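Local coordinates for protein probable hydrolase (Pseudomonas aeruginosa, PDB 7AL6) that is of unknown function but has an alpha/beta hydrolase fold and probably acts as a hydrolase, perhaps a lipolytic one, at residues 20-25 with 55-60. Sequence-based numbering, arbitrary orientation.
Sequences HLFGPP and IVALDF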
# COMPACT_ATOMS: atom_id res chain seq x y z
N HIS A 20 18.84 -14.31 5.89
CA HIS A 20 19.65 -14.99 6.88
C HIS A 20 21.11 -14.63 6.62
O HIS A 20 21.56 -14.67 5.47
CB HIS A 20 19.45 -16.51 6.85
CG HIS A 20 19.93 -17.19 8.10
ND1 HIS A 20 19.17 -17.28 9.24
CD2 HIS A 20 21.13 -17.75 8.41
CE1 HIS A 20 19.86 -17.89 10.19
NE2 HIS A 20 21.06 -18.17 9.72
N LEU A 21 21.83 -14.30 7.67
CA LEU A 21 23.23 -13.83 7.58
C LEU A 21 24.20 -14.96 7.96
O LEU A 21 24.05 -15.50 9.03
CB LEU A 21 23.40 -12.65 8.52
CG LEU A 21 22.49 -11.46 8.26
CD1 LEU A 21 22.81 -10.33 9.21
CD2 LEU A 21 22.59 -11.00 6.83
N PHE A 22 25.17 -15.27 7.12
CA PHE A 22 26.17 -16.31 7.41
C PHE A 22 27.58 -15.74 7.31
O PHE A 22 27.82 -14.86 6.52
CB PHE A 22 26.15 -17.44 6.39
CG PHE A 22 24.89 -18.24 6.32
CD1 PHE A 22 24.70 -19.32 7.15
CD2 PHE A 22 23.91 -17.94 5.40
CE1 PHE A 22 23.55 -20.08 7.07
CE2 PHE A 22 22.76 -18.70 5.32
CZ PHE A 22 22.59 -19.76 6.16
N GLY A 23 28.50 -16.30 8.08
CA GLY A 23 29.92 -15.98 8.02
C GLY A 23 30.31 -14.80 8.86
O GLY A 23 29.49 -14.12 9.38
N PRO A 24 31.61 -14.55 8.92
CA PRO A 24 32.17 -13.44 9.69
C PRO A 24 31.78 -12.08 9.13
O PRO A 24 31.73 -11.89 7.90
CB PRO A 24 33.69 -13.67 9.57
CG PRO A 24 33.87 -14.55 8.35
CD PRO A 24 32.62 -15.36 8.21
N PRO A 25 31.49 -11.10 9.99
CA PRO A 25 31.09 -9.78 9.48
C PRO A 25 32.09 -9.19 8.53
O PRO A 25 31.71 -8.35 7.71
CB PRO A 25 30.93 -8.91 10.75
CG PRO A 25 31.01 -9.82 11.91
CD PRO A 25 31.12 -11.26 11.42
N ILE A 55 27.85 -14.07 3.80
CA ILE A 55 26.74 -14.41 2.89
C ILE A 55 25.42 -13.91 3.44
O ILE A 55 25.03 -14.27 4.54
CB ILE A 55 26.71 -15.92 2.61
CG1 ILE A 55 28.03 -16.41 2.02
CG2 ILE A 55 25.55 -16.28 1.74
CD1 ILE A 55 28.19 -17.89 2.04
N VAL A 56 24.74 -13.14 2.61
CA VAL A 56 23.40 -12.65 2.87
C VAL A 56 22.49 -13.54 2.03
O VAL A 56 22.43 -13.39 0.80
CB VAL A 56 23.26 -11.17 2.51
CG1 VAL A 56 21.82 -10.70 2.68
CG2 VAL A 56 24.20 -10.32 3.35
N ALA A 57 21.84 -14.51 2.67
CA ALA A 57 20.95 -15.42 1.98
C ALA A 57 19.59 -14.76 1.99
O ALA A 57 18.87 -14.79 3.01
CB ALA A 57 20.90 -16.81 2.63
N LEU A 58 19.23 -14.20 0.85
CA LEU A 58 18.07 -13.35 0.69
C LEU A 58 16.84 -14.15 0.29
O LEU A 58 16.92 -15.04 -0.57
CB LEU A 58 18.38 -12.33 -0.39
CG LEU A 58 17.40 -11.20 -0.64
CD1 LEU A 58 17.40 -10.24 0.53
CD2 LEU A 58 17.81 -10.50 -1.97
N ASP A 59 15.74 -13.81 0.90
CA ASP A 59 14.42 -14.31 0.49
C ASP A 59 14.01 -13.36 -0.63
O ASP A 59 13.97 -12.19 -0.41
CB ASP A 59 13.40 -14.34 1.63
CG ASP A 59 13.44 -15.59 2.47
OD1 ASP A 59 13.90 -16.58 1.99
OD2 ASP A 59 13.03 -15.54 3.58
N PHE A 60 13.67 -13.85 -1.80
CA PHE A 60 13.14 -12.99 -2.87
C PHE A 60 11.75 -12.53 -2.42
O PHE A 60 11.04 -13.22 -1.71
CB PHE A 60 13.00 -13.74 -4.20
CG PHE A 60 14.23 -13.77 -5.05
CD1 PHE A 60 14.98 -12.63 -5.24
CD2 PHE A 60 14.65 -14.94 -5.65
CE1 PHE A 60 16.11 -12.66 -6.03
CE2 PHE A 60 15.78 -14.96 -6.44
CZ PHE A 60 16.51 -13.82 -6.62
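H20 and A57 face each other as an antiparallel hydrogen-bonded pair, with both backbone bonds made: H20 N to A57 O at 2.9 Å and A57 N to H20 O at 2.8 Å. F22 and I55 form the next such pair. F22 N gives a 2.8 Å bond to I55 O, and I55 N bonds F22 O at the same length. Between them, L21 and V56 are a non-hydrogen-bonded pair; L21 CA makes a CA-H...O contact with I55 O.

On the face with H20, I55 and A57, the F22 ring turns its edge to A57. CG of F22 lies anti to its carbonyl carbon (chi1 -63°), and ring atom CE2 meets A57 CB at 3.8 Å. That methyl lies in the ring plane, at the edge. H20 CD2 sits over one face of the same ring, toward its rim, while H20 ND1 bonds E7 on the adjoining strand. F22 CB also packs against I55 CB at 4.1 Å. On the other face L21 and V56 lie side by side, and CD2 of L21 touches CG2 of V56 at 3.9 Å.

The pairing joins strands 16-22 and 53-58 of the mixed central sheet of the alpha/beta hydrolase fold. Strand 16-22 runs antiparallel to both its neighbours, 7-11 and 53-58. Beyond 53-58 the sheet continues in parallel with strand 28-33, while V56 packs on L91 of helix 77-91.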